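Local coordinates for protein erythromycin C-12 hydroxylase (Saccharopolyspora erythraea, PDB 2JJN) that hydroxylates the macrolactone ring of erythromycin D at C-12 to give erythromycin C, as a haem-dependent cytochrome P450 monooxygenase of antibiotic biosynthesis, at residues P116-R119 with D120-S124; E362-V365 with A366-I370. The protein carries 2 engineered substitutions. All coordinates share one frame; numbering follows the deposited sequence.

Contact 1: P116-R119 with D120-S124; sequences PRIR and DVTRS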
loop_
_atom_site.group_PDB
_atom_site.type_symbol
_atom_site.label_atom_id
_atom_site.label_comp_id
_atom_site.label_asym_id
_atom_site.label_seq_id
_atom_site.Cartn_x
_atom_site.Cartn_y
_atom_site.Cartn_z
ATOM N N PRO A 116 20.785 6.341 2.781
ATOM C CA PRO A 116 21.682 6.876 1.750
ATOM C C PRO A 116 21.418 6.313 0.344
ATOM O O PRO A 116 21.429 7.085 -0.676
ATOM C CB PRO A 116 23.081 6.495 2.261
ATOM C CG PRO A 116 22.920 6.333 3.753
ATOM C CD PRO A 116 21.517 5.722 3.898
ATOM N N ARG A 117 21.174 5.002 0.221
ATOM C CA ARG A 117 20.885 4.445 -1.126
ATOM C C ARG A 117 19.556 4.991 -1.711
ATOM O O ARG A 117 19.437 5.257 -2.916
ATOM C CB ARG A 117 20.911 2.893 -1.130
ATOM C CG ARG A 117 20.563 2.314 -2.482
ATOM C CD ARG A 117 21.599 2.634 -3.542
ATOM N NE ARG A 117 21.316 1.859 -4.752
ATOM C CZ ARG A 117 21.621 2.234 -5.991
ATOM N NH1 ARG A 117 22.283 3.373 -6.207
ATOM N NH2 ARG A 117 21.278 1.460 -7.020
ATOM N N ILE A 118 18.546 5.120 -0.841
ATOM C CA ILE A 118 17.283 5.673 -1.267
ATOM C C ILE A 118 17.511 7.100 -1.821
ATOM O O ILE A 118 16.966 7.473 -2.862
ATOM C CB ILE A 118 16.253 5.736 -0.124
ATOM C CG1 ILE A 118 15.863 4.295 0.283
ATOM C CG2 ILE A 118 15.004 6.485 -0.568
ATOM C CD1 ILE A 118 15.115 4.227 1.645
ATOM N N ARG A 119 18.284 7.872 -1.094
ATOM C CA ARG A 119 18.574 9.248 -1.492
ATOM C C ARG A 119 19.372 9.292 -2.798
ATOM O O ARG A 119 19.099 10.095 -3.689
ATOM C CB ARG A 119 19.288 9.999 -0.390
ATOM C CG ARG A 119 19.288 11.539 -0.676
ATOM C CD ARG A 119 19.904 12.294 0.509
ATOM N NE ARG A 119 19.218 12.001 1.760
ATOM C CZ ARG A 119 18.017 12.505 2.098
ATOM N NH1 ARG A 119 17.332 13.339 1.274
ATOM N NH2 ARG A 119 17.517 12.203 3.307
ATOM N N ASP A 120 20.360 8.425 -2.918
ATOM C CA ASP A 120 21.188 8.338 -4.125
ATOM C C ASP A 120 20.368 8.010 -5.364
ATOM O O ASP A 120 20.456 8.673 -6.385
ATOM C CB ASP A 120 22.225 7.230 -3.871
ATOM C CG ASP A 120 23.149 7.018 -5.049
ATOM O OD1 ASP A 120 23.795 7.999 -5.443
ATOM O OD2 ASP A 120 23.297 5.863 -5.539
ATOM N N VAL A 121 19.569 6.945 -5.297
ATOM C CA VAL A 121 18.709 6.561 -6.423
ATOM C C VAL A 121 17.759 7.687 -6.769
ATOM O O VAL A 121 17.622 8.049 -7.929
ATOM C CB VAL A 121 17.910 5.269 -6.046
ATOM C CG1 VAL A 121 16.802 5.000 -7.086
ATOM C CG2 VAL A 121 18.862 4.074 -5.930
ATOM N N THR A 122 17.122 8.288 -5.765
ATOM C CA THR A 122 16.151 9.376 -6.009
ATOM C C THR A 122 16.807 10.564 -6.675
ATOM O O THR A 122 16.328 11.073 -7.700
ATOM C CB THR A 122 15.543 9.799 -4.692
ATOM O OG1 THR A 122 14.756 8.707 -4.163
ATOM C CG2 THR A 122 14.635 11.001 -4.859
ATOM N N ARG A 123 17.945 10.969 -6.135
ATOM C CA ARG A 123 18.632 12.165 -6.656
ATOM C C ARG A 123 19.102 11.952 -8.083
ATOM O O ARG A 123 18.978 12.860 -8.939
ATOM C CB ARG A 123 19.824 12.504 -5.768
ATOM C CG ARG A 123 20.391 13.874 -6.096
ATOM C CD ARG A 123 21.340 14.342 -5.025
ATOM N NE ARG A 123 20.654 14.632 -3.769
ATOM C CZ ARG A 123 21.272 15.046 -2.653
ATOM N NH1 ARG A 123 22.600 15.224 -2.661
ATOM N NH2 ARG A 123 20.619 15.262 -1.517
ATOM N N SER A 124 19.614 10.752 -8.380
ATOM C CA SER A 124 20.058 10.459 -9.749
ATOM C C SER A 124 18.938 10.358 -10.741
ATOM O O SER A 124 19.068 10.873 -11.858
ATOM C CB SER A 124 20.860 9.178 -9.741
ATOM O OG SER A 124 22.123 9.409 -9.124
#
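Arg117 folds forward over the next turn of helix 115-127 and meets both Asp120 and Val121. This helix holds the D-helix position of the four-helix bundle at the core of the cytochrome P450 fold, packed on helices 142-152 and 356-374. Arg117 leaves with CG anti to the backbone N (chi1 178°) and then bends at chi2, which carries the guanidinium along the helix. One face of it lies on the methyl CG2 of Val121, 3.3 Å from CZ. The edge is turned to Asp120: NH1 of Arg117 stands 2.8 Å from OD2 of Asp120 in an i to i+3 salt bridge, but the N-H points well off the oxygen (126°), so the hydrogen bond in it is weak. NH2 of Arg117 also pairs with Glu150 on helix 142-152.

One turn apart, Arg119 sets an aliphatic carbon, CD, 3.7 Å from the charged NH2 of Arg123, while Arg119 NH1 stays 4.7 Å from that NH2. Their guanidinium planes are turned 54° apart, and acids pair with the charges: Glu368, Glu369 and Glu115 with Arg119, Glu369 with Arg123. On the buried side Ile118 packs against Leu361 and Val365. Its carbonyl oxygen accepts twice from Thr122, from opposite faces of the carbonyl plane: the backbone N donates at 3.0 Å, and the hydroxyl OG1 at 2.8 Å from Ile118 O.

Contact 2: E362-V365 with A366-I370; sequences ENRV and ALEEI
Helix 356-374 starts just after the cysteine that binds the haem iron, the position of the L helix in the cytochrome P450 fold, and residues 362-370 form its middle turns. Regular i to i+4 backbone bonds run through them, from Ala366 N to Glu362 O, Leu367 N to Asn363 O, Glu368 N to Arg364 O and Glu369 N to Val365 O.

The side-chain feature is an i to i+4 salt bridge between Arg364 and Glu368. Arg364 sends CG anti to its own N (chi1 173°), then bends at chi3 and stands out beside its own turn, while Glu368, extended beyond CG, reaches back along the helix to meet it. The carboxylate passes close to the arginine's aliphatic part, OE2 of Glu368 being 3.3 Å from CG of Arg364. NH1 of Arg364 reaches OE2 of Glu368 at 2.8 Å with a fairly straight N-H (153°), on the syn side of the oxygen. That oxygen lies in the guanidinium plane, at its edge. The bond goes to OE2 alone, and with the planes 68° apart the pair is not a flat two-pronged one. Both groups have second partners: NH2 of Arg364 goes to Glu115, and OE1 of Glu368 to Arg119.

Next to this pair, Val365 and Glu369 lie side by side and point the same way, toward helix 115-127, whose Arg123 and Arg119 take up the carboxylate of Glu369. Leu367 instead packs on Trp264 of helix 262-269 and on Ile274 and Ile277 of helix 274-284. Asn363 packs on Leu249 and Leu250 of helix 228-259, the I-helix position, as befits the L helix's place in the core bundle. Between the paired side chains, CG1 of Val365 sits 4.2 Å from CG of Glu369.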
loop_
_atom_site.group_PDB
_atom_site.type_symbol
_atom_site.label_atom_id
_atom_site.label_comp_id
_atom_site.label_asym_id
_atom_site.label_seq_id
_atom_site.Cartn_x
_atom_site.Cartn_y
_atom_site.Cartn_z
ATOM N N GLU A 362 11.111 6.075 2.493
ATOM C CA GLU A 362 11.170 6.315 1.059
ATOM C C GLU A 362 10.422 7.582 0.649
ATOM O O GLU A 362 10.911 8.374 -0.164
ATOM C CB GLU A 362 10.587 5.132 0.299
ATOM C CG GLU A 362 11.358 3.834 0.525
ATOM C CD GLU A 362 10.936 2.742 -0.446
ATOM O OE1 GLU A 362 10.906 1.553 -0.063
ATOM O OE2 GLU A 362 10.594 3.050 -1.592
ATOM N N ASN A 363 9.273 7.820 1.275
ATOM C CA ASN A 363 8.484 8.978 0.834
ATOM C C ASN A 363 9.027 10.281 1.447
ATOM O O ASN A 363 8.955 11.354 0.800
ATOM C CB ASN A 363 6.996 8.737 1.141
ATOM C CG ASN A 363 6.395 7.855 0.124
ATOM O OD1 ASN A 363 5.984 8.344 -0.933
ATOM N ND2 ASN A 363 6.392 6.556 0.387
ATOM N N ARG A 364 9.625 10.229 2.644
ATOM C CA ARG A 364 10.291 11.403 3.197
ATOM C C ARG A 364 11.423 11.805 2.259
ATOM O O ARG A 364 11.553 12.978 1.866
ATOM C CB ARG A 364 10.877 11.093 4.583
ATOM C CG ARG A 364 11.717 12.273 5.084
ATOM C CD ARG A 364 12.151 12.071 6.552
ATOM N NE ARG A 364 13.111 10.985 6.777
ATOM C CZ ARG A 364 14.444 11.093 6.671
ATOM N NH1 ARG A 364 15.019 12.207 6.199
ATOM N NH2 ARG A 364 15.223 10.073 7.070
ATOM N N VAL A 365 12.273 10.835 1.959
ATOM C CA VAL A 365 13.447 11.140 1.145
ATOM C C VAL A 365 13.021 11.631 -0.233
ATOM O O VAL A 365 13.542 12.619 -0.743
ATOM C CB VAL A 365 14.391 9.926 1.048
ATOM C CG1 VAL A 365 15.519 10.221 0.063
ATOM C CG2 VAL A 365 14.986 9.603 2.416
ATOM N N ALA A 366 12.034 10.970 -0.820
ATOM C CA ALA A 366 11.587 11.408 -2.138
ATOM C C ALA A 366 11.065 12.853 -2.107
ATOM O O ALA A 366 11.396 13.669 -3.022
ATOM C CB ALA A 366 10.503 10.470 -2.666
ATOM N N LEU A 367 10.240 13.191 -1.116
ATOM C CA LEU A 367 9.750 14.559 -1.075
ATOM C C LEU A 367 10.884 15.577 -0.780
ATOM O O LEU A 367 10.933 16.663 -1.415
ATOM C CB LEU A 367 8.615 14.689 -0.071
ATOM C CG LEU A 367 7.955 16.080 0.011
ATOM C CD1 LEU A 367 7.460 16.478 -1.367
ATOM C CD2 LEU A 367 6.763 16.026 0.992
ATOM N N GLU A 368 11.800 15.187 0.105
ATOM C CA GLU A 368 12.970 16.034 0.335
ATOM C C GLU A 368 13.695 16.348 -0.954
ATOM O O GLU A 368 14.119 17.491 -1.184
ATOM C CB GLU A 368 13.930 15.361 1.304
ATOM C CG GLU A 368 13.405 15.348 2.763
ATOM C CD GLU A 368 14.320 14.517 3.672
ATOM O OE1 GLU A 368 15.209 13.786 3.166
ATOM O OE2 GLU A 368 14.130 14.552 4.915
ATOM N N GLU A 369 13.879 15.315 -1.790
ATOM C CA GLU A 369 14.690 15.473 -3.001
ATOM C C GLU A 369 13.949 16.232 -4.087
ATOM O O GLU A 369 14.558 16.984 -4.858
ATOM C CB GLU A 369 15.136 14.093 -3.497
ATOM C CG GLU A 369 16.082 13.426 -2.534
ATOM C CD GLU A 369 17.406 14.172 -2.441
ATOM O OE1 GLU A 369 17.907 14.538 -3.521
ATOM O OE2 GLU A 369 17.895 14.418 -1.316
ATOM N N ILE A 370 12.619 16.058 -4.144
ATOM C CA ILE A 370 11.809 16.817 -5.090
ATOM C C ILE A 370 11.961 18.289 -4.752
ATOM O O ILE A 370 12.162 19.135 -5.644
ATOM C CB ILE A 370 10.350 16.370 -5.033
ATOM C CG1 ILE A 370 10.237 14.973 -5.678
ATOM C CG2 ILE A 370 9.427 17.401 -5.709
ATOM C CD1 ILE A 370 8.861 14.318 -5.446
#

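Contact 1 and contact 2 lie on two neighbouring helices, 115-127 and 356-374, with centres about 9 Å apart, and join through charge and packing. NE of Arg123 binds OE1 of Glu369 at 2.8 Å, and NH2 of Arg119 binds OE1 of Glu368 at 2.8 Å. Beside these bridges CG2 of Thr122 meets CB of Glu369 at 3.4 Å, and CG1 of Val365 lies 3.6 Å from CA of Arg119. The haem lies off the Glu362 end of contact 2, about 5 Å from that side chain and about 9 Å from the side chain of Ile118; the iron ligand Cys353 is about 10 Å from Glu362, side chain to side chain. The bridging acids sit at the other end of contact 2.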